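PDB 5K04: N-terminal acetyltransferase B complex subunit MDM20, which serves as the non-catalytic subunit of the NatB N-terminal acetyltransferase complex and probably holds the catalytic subunit NAT3 in its active setting. Local coordinates for the interface of chains A and B. Numbering follows the deposited sequence. Chains: chain A, Uncharacterized protein; chain B, N-terminal acetyltransferase B complex subunit NAT3.

Contact 1: the interface of chains A and B. Residues chain A 248-249, 317; chain B 3, 49.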
loop_
_atom_site.group_PDB
_atom_site.type_symbol
_atom_site.label_atom_id
_atom_site.label_comp_id
_atom_site.label_asym_id
_atom_site.label_seq_id
_atom_site.Cartn_x
_atom_site.Cartn_y
_atom_site.Cartn_z
ATOM N N PHE A 248 1.385 15.526 -22.648
ATOM C CA PHE A 248 1.088 14.616 -23.752
ATOM C C PHE A 248 -0.417 14.410 -23.923
ATOM O O PHE A 248 -0.936 14.491 -25.038
ATOM C CB PHE A 248 1.790 13.279 -23.549
ATOM C CG PHE A 248 1.788 12.411 -24.777
ATOM C CD1 PHE A 248 2.393 12.851 -25.948
ATOM C CD2 PHE A 248 1.190 11.165 -24.770
ATOM C CE1 PHE A 248 2.402 12.057 -27.091
ATOM C CE2 PHE A 248 1.196 10.361 -25.915
ATOM C CZ PHE A 248 1.797 10.809 -27.074
ATOM N N ASP A 249 -1.130 14.139 -22.825
ATOM C CA ASP A 249 -2.578 13.974 -22.904
ATOM C C ASP A 249 -3.240 15.203 -23.522
ATOM O O ASP A 249 -4.182 15.083 -24.314
ATOM C CB ASP A 249 -3.143 13.695 -21.511
ATOM C CG ASP A 249 -2.769 12.316 -20.985
ATOM O OD1 ASP A 249 -2.092 11.560 -21.709
ATOM O OD2 ASP A 249 -3.162 11.984 -19.847
ATOM N N GLN A 317 4.538 0.538 -27.378
ATOM C CA GLN A 317 3.095 0.668 -27.243
ATOM C C GLN A 317 2.398 0.828 -28.589
ATOM O O GLN A 317 1.175 0.676 -28.665
ATOM C CB GLN A 317 2.765 1.855 -26.344
ATOM C CG GLN A 317 2.920 3.192 -27.022
ATOM C CD GLN A 317 2.657 4.334 -26.071
ATOM O OE1 GLN A 317 1.565 4.916 -26.056
ATOM N NE2 GLN A 317 3.657 4.657 -25.256
ATOM N N SER B 3 2.642 13.275 -19.019
ATOM C CA SER B 3 1.537 14.144 -18.664
ATOM C C SER B 3 1.585 14.361 -17.157
ATOM O O SER B 3 2.152 13.557 -16.412
ATOM C CB SER B 3 0.183 13.556 -19.103
ATOM O OG SER B 3 0.229 13.155 -20.470
ATOM N N THR B 49 2.506 7.271 -20.990
ATOM C CA THR B 49 1.977 6.236 -21.859
ATOM C C THR B 49 2.746 4.974 -22.222
ATOM O O THR B 49 3.950 5.040 -22.498
ATOM C CB THR B 49 2.131 6.667 -23.308
ATOM O OG1 THR B 49 3.518 6.962 -23.550
ATOM C CG2 THR B 49 1.319 7.908 -23.551
HETATM O O HOH W 1 0.806 10.671 -20.601
#
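B:Thr49 meets A:Phe248 and A:Gln317 with different branches: a first torsion of 56° places OG1 between its backbone N and carbonyl carbon, which leaves CG2 for the edge of the phenyl ring. A:Phe248 answers with CG anti to its backbone N (chi1 -167°), and its flat apolar edge brings CE2 within 3.4 Å of B:Thr49 CG2. Threonine suits the place because it offers a methyl and a hydroxyl from one short side chain. The side-chain amide of A:Gln317 arrives across that chain at about a right angle; its chain, extended beyond CG, carries the amide out to B:Thr49. Its NE2 donates to B:Thr49 OG1 at 2.9 Å, nearly straight (170° at H) and in the amide plane. The same nitrogen also bonds B:Thr49 O at 2.8 Å, a less regular bond, bent and from above the carbonyl plane. Further along, helix 248-260 of chain A begins at this interface, and A:Asp249 is of a type favoured in a first turn. B:Ser3 OG accepts from A:Asp249 N at 2.9 Å, much as a capping residue would, except that it comes from the other subunit. Serine's small hydroxyl can also donate to the carboxylate oxygen A:Asp249 OD1, 3.1 Å from OG. A water reinforces this link, lying 2.6 Å from B:Ser3 OG and 3.2 Å from A:Asp249 OD1.

Contact 2: the interface of chains A and B. Residues chain A 440, 443-444, 498, 501-502, 549; chain B 12-13.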
loop_
_atom_site.group_PDB
_atom_site.type_symbol
_atom_site.label_atom_id
_atom_site.label_comp_id
_atom_site.label_asym_id
_atom_site.label_seq_id
_atom_site.Cartn_x
_atom_site.Cartn_y
_atom_site.Cartn_z
ATOM N N THR A 440 4.598 3.039 4.688
ATOM C CA THR A 440 3.629 2.407 3.804
ATOM C C THR A 440 4.247 1.303 2.939
ATOM O O THR A 440 3.548 0.363 2.536
ATOM C CB THR A 440 2.976 3.485 2.942
ATOM O OG1 THR A 440 2.369 4.447 3.808
ATOM C CG2 THR A 440 1.918 2.883 1.977
ATOM N N GLU A 443 3.372 -2.081 4.045
ATOM C CA GLU A 443 2.069 -2.604 3.649
ATOM C C GLU A 443 2.131 -3.241 2.265
ATOM O O GLU A 443 1.421 -4.220 2.002
ATOM C CB GLU A 443 1.008 -1.497 3.721
ATOM C CG GLU A 443 -0.244 -1.752 2.897
ATOM C CD GLU A 443 -1.173 -2.792 3.498
ATOM O OE1 GLU A 443 -1.027 -3.118 4.697
ATOM O OE2 GLU A 443 -2.065 -3.263 2.762
ATOM N N THR A 444 3.021 -2.749 1.393
ATOM C CA THR A 444 3.085 -3.259 0.026
ATOM C C THR A 444 4.168 -4.314 -0.194
ATOM O O THR A 444 4.060 -5.077 -1.160
ATOM C CB THR A 444 3.272 -2.098 -0.982
ATOM O OG1 THR A 444 4.479 -1.370 -0.715
ATOM C CG2 THR A 444 2.094 -1.134 -0.892
ATOM N N PHE A 498 -7.762 5.427 1.328
ATOM C CA PHE A 498 -6.492 4.986 1.892
ATOM C C PHE A 498 -6.713 4.330 3.247
ATOM O O PHE A 498 -6.249 3.213 3.497
ATOM C CB PHE A 498 -5.539 6.180 2.020
ATOM C CG PHE A 498 -4.110 5.799 2.342
ATOM C CD1 PHE A 498 -3.684 5.690 3.652
ATOM C CD2 PHE A 498 -3.192 5.561 1.333
ATOM C CE1 PHE A 498 -2.370 5.339 3.950
ATOM C CE2 PHE A 498 -1.870 5.202 1.622
ATOM C CZ PHE A 498 -1.460 5.097 2.927
ATOM N N ARG A 501 -8.495 0.971 2.914
ATOM C CA ARG A 501 -7.656 -0.094 2.390
ATOM C C ARG A 501 -6.656 -0.589 3.426
ATOM O O ARG A 501 -6.153 -1.709 3.302
ATOM C CB ARG A 501 -6.954 0.385 1.118
ATOM C CG ARG A 501 -7.917 0.497 -0.073
ATOM C CD ARG A 501 -7.301 1.180 -1.286
ATOM N NE ARG A 501 -6.176 0.431 -1.842
ATOM C CZ ARG A 501 -5.534 0.754 -2.967
ATOM N NH1 ARG A 501 -5.898 1.824 -3.655
ATOM N NH2 ARG A 501 -4.519 0.018 -3.393
ATOM N N MET A 502 -6.378 0.225 4.450
ATOM C CA MET A 502 -5.375 -0.052 5.474
ATOM C C MET A 502 -5.955 -0.734 6.705
ATOM O O MET A 502 -5.207 -1.338 7.480
ATOM C CB MET A 502 -4.686 1.259 5.895
ATOM C CG MET A 502 -3.541 1.705 4.987
ATOM S SD MET A 502 -2.219 0.541 4.814
ATOM C CE MET A 502 -0.913 1.683 4.529
ATOM N N ASN A 549 -3.147 -4.801 -0.936
ATOM C CA ASN A 549 -2.375 -3.719 -1.522
ATOM C C ASN A 549 -0.930 -4.132 -1.797
ATOM O O ASN A 549 -0.073 -3.270 -2.055
ATOM C CB ASN A 549 -2.420 -2.503 -0.596
ATOM C CG ASN A 549 -3.828 -2.168 -0.149
ATOM O OD1 ASN A 549 -4.717 -1.954 -0.974
ATOM N ND2 ASN A 549 -4.047 -2.152 1.171
ATOM N N LEU B 12 0.379 6.405 -3.262
ATOM C CA LEU B 12 1.438 5.876 -2.401
ATOM C C LEU B 12 1.576 4.362 -2.522
ATOM O O LEU B 12 2.654 3.812 -2.272
ATOM C CB LEU B 12 1.166 6.250 -0.945
ATOM C CG LEU B 12 1.459 7.711 -0.607
ATOM C CD1 LEU B 12 1.158 8.016 0.857
ATOM C CD2 LEU B 12 2.902 8.029 -0.942
ATOM N N PHE B 13 0.491 3.667 -2.876
ATOM C CA PHE B 13 0.527 2.213 -2.973
ATOM C C PHE B 13 1.250 1.731 -4.228
ATOM O O PHE B 13 1.598 0.545 -4.312
ATOM C CB PHE B 13 -0.897 1.651 -2.962
ATOM C CG PHE B 13 -1.616 1.788 -1.630
ATOM C CD1 PHE B 13 -1.089 1.230 -0.469
ATOM C CD2 PHE B 13 -2.842 2.440 -1.552
ATOM C CE1 PHE B 13 -1.770 1.329 0.749
ATOM C CE2 PHE B 13 -3.524 2.546 -0.342
ATOM C CZ PHE B 13 -2.992 1.991 0.813
HETATM O O HOH W 2 4.317 1.589 -0.967
HETATM O O HOH W 3 0.806 -1.877 -4.472
#
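B:Phe13, which packs against A:Phe498 and A:Arg501, follows B:Leu12 in the 3-10 helix 9-14, where backbone angles of phi -75° and psi -15° keep the tight turn and let the ring project into chain A. The phenyl ring is inserted between two walls. A:Phe498, its CG anti to the backbone N (chi1 -169°), swings its CD2-CE2 edge over one face, nearly parallel but displaced toward the rim, with CD2 3.5 Å from B:Phe13 CE2. On the other side lie polar groups flat enough to pack on an aromatic rim. B:Phe13 CD2 sits under the centre of the A:Arg501 guanidinium, 3.4 Å from its plane, and the A:Asn549 amide stacks nearer CE1, also offset toward the rim. Bonds within chain A fix both groups. A:Arg501 NE and NH2 both donate to A:Asn549 OD1 from one face of its amide, the NE bond being 2.9 Å. A:Asn549 ND2 in turn donates to A:Glu443 OE2 at 2.8 Å and to the backbone oxygen of A:Arg501, which settles which end of the amide is which. The unbranched A:Met502, bent at chi2, brings its methyl CE to 3.9 Å from B:Phe13 CE1, and A:Thr444 CG2 meets the ring edge in plane. Waters serve the backbone oxygens: one joins B:Leu12 O to A:Thr444 OG1, and another lies 2.6 Å from B:Phe13 O and 2.9 Å from A:Asn549 O.

Contact 1 and contact 2 have centres about 26 Å apart and share no residue or secondary-structure element. On chain B, contact 1 draws on strand 3-6 and the stretch after strand 43-48, whereas contact 2 uses the 3-10 helix 9-14, so the N-terminal segment of NAT3 runs from one to the other. On chain A, contact 1 involves helix 248-260 and A:Gln317, contact 2 helices 440-445 and 489-503 with A:Asn549. Holding the catalytic subunit at separate places should restrict its tilting within MDM20. The two are complementary in character: contact 1 is a small, largely polar patch, contact 2 the insertion of an aromatic side chain.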